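Local coordinates for protein 3-oxo-tetronate kinase (Salmonella typhimurium, PDB 3DQQ) that probably phosphorylates 3-oxo-tetronate at the expense of ATP, giving 3-oxo-tetronate 4-phosphate and ADP, as a four-carbon acid sugar kinase, at residues R243-Y247 with H378-C382; G251-V255 with V302-D306; Q267-Y271 with L309-S314. All coordinates share one frame. Residues are numbered along the deposited sequence.

Contact 1: residues R243-Y247 with H378-C382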
ATOM      1  N   ARG A 243     -15.102  12.292 -31.036  1.00 50.99           N
ATOM      2  CA  ARG A 243     -15.246  12.888 -29.667  1.00 51.27           C
ATOM      3  C   ARG A 243     -16.691  13.206 -29.099  1.00 49.77           C
ATOM      4  O   ARG A 243     -17.072  12.712 -28.016  1.00 48.58           O
ATOM      5  CB  ARG A 243     -14.408  14.179 -29.545  1.00 52.14           C
ATOM      6  CG  ARG A 243     -14.001  14.483 -28.046  1.00 53.69           C
ATOM      7  CD  ARG A 243     -13.580  15.948 -27.855  1.00 56.29           C
ATOM      8  NE  ARG A 243     -12.247  16.122 -27.225  1.00 60.30           N
ATOM      9  CZ  ARG A 243     -11.554  17.281 -27.199  1.00 60.57           C
ATOM     10  NH1 ARG A 243     -10.371  17.323 -26.593  1.00 61.46           N
ATOM     11  NH2 ARG A 243     -12.025  18.408 -27.774  1.00 62.04           N
ATOM     12  N   SER A 244     -17.421  14.086 -29.808  1.00 47.79           N
ATOM     13  CA  SER A 244     -18.832  14.306 -29.615  1.00 46.42           C
ATOM     14  C   SER A 244     -19.494  13.069 -29.034  1.00 45.16           C
ATOM     15  O   SER A 244     -20.079  13.156 -27.967  1.00 45.36           O
ATOM     16  CB  SER A 244     -19.495  14.658 -30.944  1.00 46.21           C
ATOM     17  OG  SER A 244     -19.328  16.029 -31.197  1.00 47.57           O
ATOM     18  N   ALA A 245     -19.356  11.915 -29.697  1.00 43.30           N
ATOM     19  CA  ALA A 245     -20.184  10.749 -29.404  1.00 42.28           C
ATOM     20  C   ALA A 245     -20.047  10.266 -27.949  1.00 41.61           C
ATOM     21  O   ALA A 245     -20.938   9.615 -27.417  1.00 40.38           O
ATOM     22  CB  ALA A 245     -19.872   9.667 -30.342  1.00 41.41           C
ATOM     23  N   GLY A 246     -18.922  10.611 -27.319  1.00 41.28           N
ATOM     24  CA  GLY A 246     -18.682  10.325 -25.894  1.00 40.73           C
ATOM     25  C   GLY A 246     -18.730  11.529 -24.954  1.00 40.08           C
ATOM     26  O   GLY A 246     -18.392  11.394 -23.781  1.00 39.89           O
ATOM     27  N   TYR A 247     -19.124  12.705 -25.464  1.00 38.77           N
ATOM     28  CA  TYR A 247     -19.516  13.819 -24.596  1.00 38.30           C
ATOM     29  C   TYR A 247     -20.644  13.372 -23.680  1.00 37.67           C
ATOM     30  O   TYR A 247     -21.558  12.712 -24.110  1.00 37.20           O
ATOM     31  CB  TYR A 247     -20.002  15.027 -25.392  1.00 36.49           C
ATOM     32  CG  TYR A 247     -20.040  16.270 -24.534  1.00 36.50           C
ATOM     33  CD1 TYR A 247     -18.899  17.065 -24.384  1.00 33.59           C
ATOM     34  CD2 TYR A 247     -21.175  16.611 -23.821  1.00 32.44           C
ATOM     35  CE1 TYR A 247     -18.899  18.163 -23.602  1.00 32.86           C
ATOM     36  CE2 TYR A 247     -21.185  17.714 -23.038  1.00 33.31           C
ATOM     37  CZ  TYR A 247     -20.039  18.495 -22.929  1.00 33.69           C
ATOM     38  OH  TYR A 247     -20.028  19.612 -22.120  1.00 35.27           O
ATOM     39  N   HIS A 378     -18.359   4.748 -26.318  1.00 36.44           N
ATOM     40  CA  HIS A 378     -17.769   5.788 -27.140  1.00 36.44           C
ATOM     41  C   HIS A 378     -16.868   6.608 -26.261  1.00 36.46           C
ATOM     42  O   HIS A 378     -17.271   7.039 -25.189  1.00 37.51           O
ATOM     43  CB  HIS A 378     -18.850   6.719 -27.703  1.00 36.78           C
ATOM     44  CG  HIS A 378     -19.815   6.047 -28.623  1.00 37.16           C
ATOM     45  ND1 HIS A 378     -19.523   5.798 -29.949  1.00 38.64           N
ATOM     46  CD2 HIS A 378     -21.064   5.567 -28.410  1.00 36.85           C
ATOM     47  CE1 HIS A 378     -20.560   5.199 -30.513  1.00 38.17           C
ATOM     48  NE2 HIS A 378     -21.506   5.047 -29.604  1.00 36.21           N
ATOM     49  N   ILE A 379     -15.656   6.853 -26.710  1.00 36.61           N
ATOM     50  CA  ILE A 379     -14.695   7.576 -25.915  1.00 37.02           C
ATOM     51  C   ILE A 379     -14.830   9.060 -26.196  1.00 37.42           C
ATOM     52  O   ILE A 379     -14.853   9.493 -27.333  1.00 37.98           O
ATOM     53  CB  ILE A 379     -13.294   7.078 -26.210  1.00 36.95           C
ATOM     54  CG1 ILE A 379     -13.223   5.554 -25.950  1.00 36.00           C
ATOM     55  CG2 ILE A 379     -12.259   7.869 -25.393  1.00 36.97           C
ATOM     56  CD1 ILE A 379     -13.051   5.162 -24.519  1.00 33.46           C
ATOM     57  N   GLY A 380     -14.962   9.837 -25.141  1.00 38.06           N
ATOM     58  CA  GLY A 380     -15.209  11.254 -25.262  1.00 38.85           C
ATOM     59  C   GLY A 380     -13.989  12.050 -24.838  1.00 39.61           C
ATOM     60  O   GLY A 380     -12.855  11.556 -24.909  1.00 39.99           O
ATOM     61  N   PRO A 381     -14.211  13.287 -24.396  1.00 40.28           N
ATOM     62  CA  PRO A 381     -13.139  14.175 -24.027  1.00 41.68           C
ATOM     63  C   PRO A 381     -12.497  13.835 -22.699  1.00 43.29           C
ATOM     64  O   PRO A 381     -13.125  13.184 -21.861  1.00 43.55           O
ATOM     65  CB  PRO A 381     -13.825  15.518 -23.917  1.00 41.35           C
ATOM     66  CG  PRO A 381     -15.243  15.217 -23.692  1.00 40.77           C
ATOM     67  CD  PRO A 381     -15.534  13.906 -24.249  1.00 40.19           C
ATOM     68  N   CYS A 382     -11.254  14.288 -22.530  1.00 44.61           N
ATOM     69  CA  CYS A 382     -10.525  14.140 -21.291  1.00 45.99           C
ATOM     70  C   CYS A 382     -10.929  15.037 -20.199  1.00 45.53           C
ATOM     71  O   CYS A 382     -11.145  16.206 -20.422  1.00 45.66           O
ATOM     72  CB  CYS A 382      -9.103  14.534 -21.498  1.00 47.38           C
ATOM     73  SG  CYS A 382      -8.346  13.249 -22.229  1.00 57.64           S
TER

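Contact 2: residues G251-V255 with V302-D306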
ATOM      1  N   GLY A 251     -28.449  14.869 -17.204  1.00 41.82           N
ATOM      2  CA  GLY A 251     -29.054  14.156 -16.112  1.00 41.43           C
ATOM      3  C   GLY A 251     -28.197  14.202 -14.888  1.00 40.86           C
ATOM      4  O   GLY A 251     -27.049  14.626 -14.939  1.00 40.48           O
ATOM      5  N   ARG A 252     -28.752  13.744 -13.782  1.00 41.07           N
ATOM      6  CA  ARG A 252     -28.051  13.855 -12.535  1.00 40.12           C
ATOM      7  C   ARG A 252     -26.825  12.912 -12.514  1.00 39.12           C
ATOM      8  O   ARG A 252     -26.786  11.890 -13.215  1.00 38.18           O
ATOM      9  CB  ARG A 252     -29.009  13.632 -11.362  1.00 41.35           C
ATOM     10  CG  ARG A 252     -28.270  13.522  -9.977  1.00 45.11           C
ATOM     11  CD  ARG A 252     -28.052  14.863  -9.210  1.00 52.72           C
ATOM     12  NE  ARG A 252     -28.514  14.724  -7.817  1.00 55.75           N
ATOM     13  CZ  ARG A 252     -29.782  14.431  -7.438  1.00 57.84           C
ATOM     14  NH1 ARG A 252     -30.784  14.229  -8.326  1.00 57.38           N
ATOM     15  NH2 ARG A 252     -30.060  14.329  -6.144  1.00 58.03           N
ATOM     16  N   ALA A 253     -25.820  13.333 -11.741  1.00 37.72           N
ATOM     17  CA  ALA A 253     -24.573  12.628 -11.547  1.00 37.01           C
ATOM     18  C   ALA A 253     -24.343  12.191 -10.081  1.00 36.54           C
ATOM     19  O   ALA A 253     -24.961  12.692  -9.137  1.00 37.10           O
ATOM     20  CB  ALA A 253     -23.433  13.495 -12.006  1.00 36.07           C
ATOM     21  N   VAL A 254     -23.426  11.250  -9.918  1.00 35.76           N
ATOM     22  CA  VAL A 254     -23.086  10.705  -8.644  1.00 35.22           C
ATOM     23  C   VAL A 254     -21.587  10.435  -8.680  1.00 35.50           C
ATOM     24  O   VAL A 254     -21.065  10.068  -9.721  1.00 34.97           O
ATOM     25  CB  VAL A 254     -23.874   9.426  -8.385  1.00 34.56           C
ATOM     26  CG1 VAL A 254     -23.517   8.349  -9.396  1.00 31.42           C
ATOM     27  CG2 VAL A 254     -23.647   8.976  -6.962  1.00 33.85           C
ATOM     28  N   VAL A 255     -20.885  10.694  -7.576  1.00 35.71           N
ATOM     29  CA  VAL A 255     -19.503  10.232  -7.425  1.00 35.73           C
ATOM     30  C   VAL A 255     -19.509   8.971  -6.562  1.00 36.11           C
ATOM     31  O   VAL A 255     -20.064   8.974  -5.461  1.00 36.25           O
ATOM     32  CB  VAL A 255     -18.602  11.290  -6.756  1.00 35.64           C
ATOM     33  CG1 VAL A 255     -17.181  10.759  -6.590  1.00 33.11           C
ATOM     34  CG2 VAL A 255     -18.624  12.565  -7.565  1.00 35.47           C
ATOM     35  N   VAL A 302     -29.034   9.360  -2.172  1.00 33.62           N
ATOM     36  CA  VAL A 302     -28.457  10.116  -3.258  1.00 34.01           C
ATOM     37  C   VAL A 302     -29.583  10.814  -4.025  1.00 34.59           C
ATOM     38  O   VAL A 302     -29.535  12.014  -4.278  1.00 34.31           O
ATOM     39  CB  VAL A 302     -27.639   9.241  -4.239  1.00 33.83           C
ATOM     40  CG1 VAL A 302     -27.282  10.062  -5.452  1.00 33.93           C
ATOM     41  CG2 VAL A 302     -26.372   8.679  -3.586  1.00 31.12           C
ATOM     42  N   LEU A 303     -30.612  10.052  -4.366  1.00 35.33           N
ATOM     43  CA  LEU A 303     -31.695  10.555  -5.201  1.00 35.53           C
ATOM     44  C   LEU A 303     -32.479  11.648  -4.508  1.00 37.34           C
ATOM     45  O   LEU A 303     -33.034  12.524  -5.142  1.00 37.94           O
ATOM     46  CB  LEU A 303     -32.648   9.433  -5.594  1.00 34.75           C
ATOM     47  CG  LEU A 303     -32.038   8.363  -6.483  1.00 33.58           C
ATOM     48  CD1 LEU A 303     -32.878   7.107  -6.420  1.00 31.74           C
ATOM     49  CD2 LEU A 303     -31.848   8.870  -7.906  1.00 29.11           C
ATOM     50  N   SER A 304     -32.553  11.628  -3.202  1.00 39.36           N
ATOM     51  CA  SER A 304     -33.328  12.662  -2.560  1.00 40.91           C
ATOM     52  C   SER A 304     -32.481  13.919  -2.262  1.00 41.40           C
ATOM     53  O   SER A 304     -33.004  14.905  -1.794  1.00 42.04           O
ATOM     54  CB  SER A 304     -34.011  12.093  -1.330  1.00 40.29           C
ATOM     55  OG  SER A 304     -33.054  11.884  -0.327  1.00 42.40           O
ATOM     56  N   GLN A 305     -31.189  13.915  -2.567  1.00 42.89           N
ATOM     57  CA  GLN A 305     -30.409  15.150  -2.452  1.00 43.74           C
ATOM     58  C   GLN A 305     -30.852  16.152  -3.488  1.00 45.75           C
ATOM     59  O   GLN A 305     -31.513  15.839  -4.471  1.00 45.88           O
ATOM     60  CB  GLN A 305     -28.911  14.926  -2.661  1.00 43.69           C
ATOM     61  CG  GLN A 305     -28.261  14.080  -1.640  1.00 43.66           C
ATOM     62  CD  GLN A 305     -28.636  14.484  -0.253  1.00 42.39           C
ATOM     63  OE1 GLN A 305     -28.201  15.519   0.240  1.00 41.21           O
ATOM     64  NE2 GLN A 305     -29.447  13.665   0.391  1.00 41.19           N
ATOM     65  N   ASP A 306     -30.440  17.378  -3.268  1.00 48.06           N
ATOM     66  CA  ASP A 306     -30.840  18.465  -4.126  1.00 49.88           C
ATOM     67  C   ASP A 306     -29.771  19.526  -3.900  1.00 50.32           C
ATOM     68  O   ASP A 306     -29.858  20.344  -2.984  1.00 51.47           O
ATOM     69  CB  ASP A 306     -32.246  18.918  -3.721  1.00 50.45           C
ATOM     70  CG  ASP A 306     -32.604  20.280  -4.270  1.00 53.64           C
ATOM     71  OD1 ASP A 306     -32.131  20.622  -5.394  1.00 57.22           O
ATOM     72  OD2 ASP A 306     -33.360  21.001  -3.563  1.00 56.95           O
TER

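Contact 3: residues Q267-Y271 with L309-S314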
ATOM      1  N   GLN A 267      -8.787  13.889  -3.369  1.00 43.65           N
ATOM      2  CA  GLN A 267     -10.003  14.192  -4.131  1.00 42.79           C
ATOM      3  C   GLN A 267     -11.262  14.097  -3.275  1.00 41.81           C
ATOM      4  O   GLN A 267     -12.142  14.931  -3.396  1.00 41.55           O
ATOM      5  CB  GLN A 267     -10.097  13.289  -5.364  1.00 42.53           C
ATOM      6  CG  GLN A 267      -9.035  13.622  -6.419  1.00 42.75           C
ATOM      7  CD  GLN A 267      -8.666  12.451  -7.358  1.00 43.46           C
ATOM      8  OE1 GLN A 267      -8.875  11.281  -7.041  1.00 44.51           O
ATOM      9  NE2 GLN A 267      -8.097  12.780  -8.510  1.00 42.63           N
ATOM     10  N   VAL A 268     -11.333  13.109  -2.385  1.00 41.26           N
ATOM     11  CA  VAL A 268     -12.515  12.933  -1.537  1.00 40.63           C
ATOM     12  C   VAL A 268     -12.542  14.021  -0.480  1.00 40.51           C
ATOM     13  O   VAL A 268     -13.584  14.642  -0.241  1.00 40.04           O
ATOM     14  CB  VAL A 268     -12.562  11.530  -0.885  1.00 40.08           C
ATOM     15  CG1 VAL A 268     -13.605  11.457   0.205  1.00 37.01           C
ATOM     16  CG2 VAL A 268     -12.836  10.485  -1.940  1.00 39.86           C
ATOM     17  N   ALA A 269     -11.388  14.264   0.141  1.00 40.62           N
ATOM     18  CA  ALA A 269     -11.267  15.313   1.175  1.00 40.59           C
ATOM     19  C   ALA A 269     -11.689  16.679   0.601  1.00 40.88           C
ATOM     20  O   ALA A 269     -12.418  17.430   1.244  1.00 41.59           O
ATOM     21  CB  ALA A 269      -9.878  15.356   1.713  1.00 39.07           C
ATOM     22  N   PHE A 270     -11.295  16.960  -0.639  1.00 41.56           N
ATOM     23  CA  PHE A 270     -11.615  18.228  -1.302  1.00 41.31           C
ATOM     24  C   PHE A 270     -13.088  18.314  -1.653  1.00 40.98           C
ATOM     25  O   PHE A 270     -13.801  19.176  -1.146  1.00 40.81           O
ATOM     26  CB  PHE A 270     -10.756  18.377  -2.565  1.00 42.69           C
ATOM     27  CG  PHE A 270     -11.052  19.619  -3.370  1.00 42.87           C
ATOM     28  CD1 PHE A 270     -10.505  20.845  -3.005  1.00 44.03           C
ATOM     29  CD2 PHE A 270     -11.847  19.547  -4.520  1.00 44.81           C
ATOM     30  CE1 PHE A 270     -10.763  21.991  -3.752  1.00 44.11           C
ATOM     31  CE2 PHE A 270     -12.119  20.692  -5.289  1.00 45.21           C
ATOM     32  CZ  PHE A 270     -11.580  21.920  -4.900  1.00 44.76           C
ATOM     33  N   TYR A 271     -13.539  17.383  -2.491  1.00 39.95           N
ATOM     34  CA  TYR A 271     -14.919  17.352  -2.952  1.00 40.17           C
ATOM     35  C   TYR A 271     -15.971  17.390  -1.847  1.00 40.47           C
ATOM     36  O   TYR A 271     -17.055  17.953  -2.055  1.00 40.93           O
ATOM     37  CB  TYR A 271     -15.166  16.113  -3.794  1.00 39.02           C
ATOM     38  CG  TYR A 271     -16.466  16.143  -4.559  1.00 38.54           C
ATOM     39  CD1 TYR A 271     -17.491  15.259  -4.260  1.00 36.76           C
ATOM     40  CD2 TYR A 271     -16.663  17.058  -5.588  1.00 37.15           C
ATOM     41  CE1 TYR A 271     -18.685  15.277  -4.967  1.00 38.01           C
ATOM     42  CE2 TYR A 271     -17.848  17.090  -6.301  1.00 38.53           C
ATOM     43  CZ  TYR A 271     -18.865  16.199  -5.988  1.00 38.39           C
ATOM     44  OH  TYR A 271     -20.044  16.235  -6.697  1.00 36.38           O
ATOM     45  N   LEU A 309     -23.779  20.266  -7.239  1.00 47.12           N
ATOM     46  CA  LEU A 309     -22.862  19.187  -7.583  1.00 45.20           C
ATOM     47  C   LEU A 309     -23.385  17.816  -7.138  1.00 43.69           C
ATOM     48  O   LEU A 309     -24.220  17.725  -6.245  1.00 43.25           O
ATOM     49  CB  LEU A 309     -21.516  19.455  -6.943  1.00 44.76           C
ATOM     50  CG  LEU A 309     -20.745  20.666  -7.445  1.00 44.29           C
ATOM     51  CD1 LEU A 309     -19.638  20.957  -6.461  1.00 43.82           C
ATOM     52  CD2 LEU A 309     -20.162  20.428  -8.833  1.00 42.12           C
ATOM     53  N   ALA A 310     -22.837  16.759  -7.744  1.00 42.02           N
ATOM     54  CA  ALA A 310     -23.245  15.368  -7.493  1.00 40.80           C
ATOM     55  C   ALA A 310     -22.882  14.893  -6.074  1.00 39.58           C
ATOM     56  O   ALA A 310     -21.752  15.085  -5.610  1.00 39.04           O
ATOM     57  CB  ALA A 310     -22.606  14.420  -8.533  1.00 40.15           C
ATOM     58  N   PRO A 311     -23.827  14.228  -5.400  1.00 38.03           N
ATOM     59  CA  PRO A 311     -23.554  13.562  -4.147  1.00 37.30           C
ATOM     60  C   PRO A 311     -22.467  12.524  -4.282  1.00 36.10           C
ATOM     61  O   PRO A 311     -22.329  11.919  -5.329  1.00 35.88           O
ATOM     62  CB  PRO A 311     -24.864  12.856  -3.849  1.00 37.58           C
ATOM     63  CG  PRO A 311     -25.881  13.620  -4.573  1.00 37.50           C
ATOM     64  CD  PRO A 311     -25.219  14.045  -5.815  1.00 37.93           C
ATOM     65  N   MET A 312     -21.701  12.326  -3.219  1.00 35.55           N
ATOM     66  CA  MET A 312     -20.617  11.343  -3.202  1.00 35.08           C
ATOM     67  C   MET A 312     -20.911  10.214  -2.215  1.00 35.23           C
ATOM     68  O   MET A 312     -21.409  10.431  -1.113  1.00 34.46           O
ATOM     69  CB  MET A 312     -19.315  12.003  -2.822  1.00 34.62           C
ATOM     70  CG  MET A 312     -18.159  11.045  -2.772  1.00 34.82           C
ATOM     71  SD  MET A 312     -16.616  11.911  -2.485  1.00 31.69           S
ATOM     72  CE  MET A 312     -16.018  11.873  -4.111  1.00 34.29           C
ATOM     73  N   ILE A 313     -20.633   8.996  -2.633  1.00 35.37           N
ATOM     74  CA  ILE A 313     -20.575   7.882  -1.704  1.00 35.94           C
ATOM     75  C   ILE A 313     -19.151   7.340  -1.743  1.00 36.91           C
ATOM     76  O   ILE A 313     -18.695   6.792  -2.758  1.00 36.30           O
ATOM     77  CB  ILE A 313     -21.608   6.845  -2.047  1.00 36.04           C
ATOM     78  CG1 ILE A 313     -22.953   7.451  -1.731  1.00 36.28           C
ATOM     79  CG2 ILE A 313     -21.392   5.522  -1.273  1.00 34.26           C
ATOM     80  CD1 ILE A 313     -24.001   6.617  -2.230  1.00 40.38           C
ATOM     81  N   SER A 314     -18.458   7.541  -0.632  1.00 37.97           N
ATOM     82  CA  SER A 314     -17.062   7.263  -0.530  1.00 39.76           C
ATOM     83  C   SER A 314     -16.820   6.129   0.423  1.00 40.25           C
ATOM     84  O   SER A 314     -17.423   6.079   1.473  1.00 40.46           O
ATOM     85  CB  SER A 314     -16.341   8.493  -0.008  1.00 39.49           C
ATOM     86  OG  SER A 314     -15.015   8.161   0.374  1.00 41.35           O
TER

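Contact 1: residues R243-Y247 with H378-C382
Segment 243-247 belongs to the loop between helix 224-235 and strand 253-257. It lies against strand 376-382 of the large sheet. That strand, in the nucleotide-binding C-terminal range, pairs with strand 29-33 of the sugar-binding N-terminal range, so the loop packs where the two parts of the sheet meet. The Arg-243 side chain runs along Pro-381, with NE 3.7 Å from CB of the proline, and NH1 forms a salt bridge with Glu-24 on helix 12-24. Arg-243 O lies 3.6 Å from CA of Gly-380 and accepts a hydrogen bond from Gly-246 N at 2.9 Å. This closes a 3-10 turn over the strand. Ala-245 meets His-378: CB lies 3.9 Å from ND1 of the imidazole. Gly-246 and Gly-380 are the nearest CA pair, 3.7 Å apart. Neither glycine has a CB, which would clash with the other segment; this absence lets the two backbones come so close. Gly-246 O receives a CA-H...O contact from Gly-380 CA at 3.5 Å, nearly straight at 157°. Tyr-247 ends the segment with CD1 4.2 Å from CG of Pro-381. Asn-391 ND2, on the next strand, hydrogen-bonds to the carbonyls of Ala-245 and Tyr-247. No conventional hydrogen bond joins the two segments. Between them the loop is held by glycine packing, proline contacts and a CA-H...O contact; its stronger polar bonds go to Asn-391 and Glu-24.

Contact 2: residues G251-V255 with V302-D306
This is packing of a helix end against a parallel beta strand in the alpha/beta nucleotide-binding domain. Strand 253-257 lies between strands 356-360 and 312-314. Helix 288-304 leads into strand 312-314 and lies against the sheet. The apolar part is small. Val-254 points toward the helix, and its CG2 lies 4.1 Å from CG1 of Val-302. Leu-349 of helix 336-351 touches both valines, so the pair belongs to a larger buried layer. Thr-364, an ATP-binding residue by similarity, is about 10 Å from Val-254, side chain to side chain.

The polar part comes from Arg-252. Its side chain reaches across to the C-terminal end of helix 288-304, where the carbonyls of Val-302, Leu-303 and Gln-305 gather. A positive group suits this end of a helix. Arg-252 NH2 lies 3.0 Å from Val-302 O and only 2.7 Å from Gln-305 O. The angles of these two pairs are poor for hydrogen bonds, which is consistent with an electrostatic approach. Val-302 O also accepts a hydrogen bond from Gln-305 N at 3.0 Å. Leu-303 O lies near the plane of the guanidinium, 3.6 Å from Arg-252 NH2.

Contact 3: residues Q267-Y271 with L309-S314
Met-312 and Tyr-271 form the apolar centre of this buried helix-on-sheet contact. In this alpha/beta nucleotide-binding domain, helix 262-271 is the helix of a beta-alpha-beta crossover from strand 253-257 to strand 277-279. Here it packs on strand 312-314, which lies between them in the sheet. The axes of the short helix and strand segments approach to 10.5 Å and run at 143°, closer to antiparallel than to parallel. The strand presents Met-312 and Ser-314 toward the helix, as alternate residues of a strand do. Met-312 CE lies 3.7 Å from CD1 of Tyr-271. Its sulfur sits beside the ring edge, SD being 5.2 Å from the Tyr-271 ring centroid, a Met-aromatic contact. Val-268, one turn before Tyr-271, extends the packing: its CG1 is 4.1 Å from SD of Met-312. Val-255 on strand 253-257 and Phe-412 on helix 411-417 also touch Met-312.

Two ends lie beyond this centre. At one, Val-268 CG1 is 3.6 Å from OG of Ser-314, a hydroxyl that is hydrogen-bonded to Thr-316 N. Ser-259, an ATP-binding residue by similarity, is about 8 Å from Val-268, side chain to side chain. At the other end the chain before the strand wraps the tip of Tyr-271. Leu-309 CD1 lies 4.3 Å from CE2 of the ring, and Ala-310 CB lies 3.6 Å from the tyrosine OH. Across the two segments the polar edge is one hydrogen bond. Tyr-271 OH donates to Ala-310 O, near the ring plane, at a very short 2.3 Å.

All three contacts reach the same large sheet, at different places. Contact 3 is fully buried, whereas contacts 1 and 2 are partly exposed. Contacts 2 and 3 touch: Val-255 is hydrogen-bonded to Pro-311 and Ile-313, joining strands 253-257 and 312-314, and Val-255 packs on Met-312. Helices 288-304 and 262-271 flank this pair of strands. Contact 1 lies apart, its centre about 22 Å from that of contact 2, although their first segments are close in sequence. Chemistry follows place. Contact 1 relies on backbone closeness, its arginine bonded outside the pair. Contact 2 turns an arginine to helix-end carbonyls, and contact 3 is mainly apolar with one hydrogen bond.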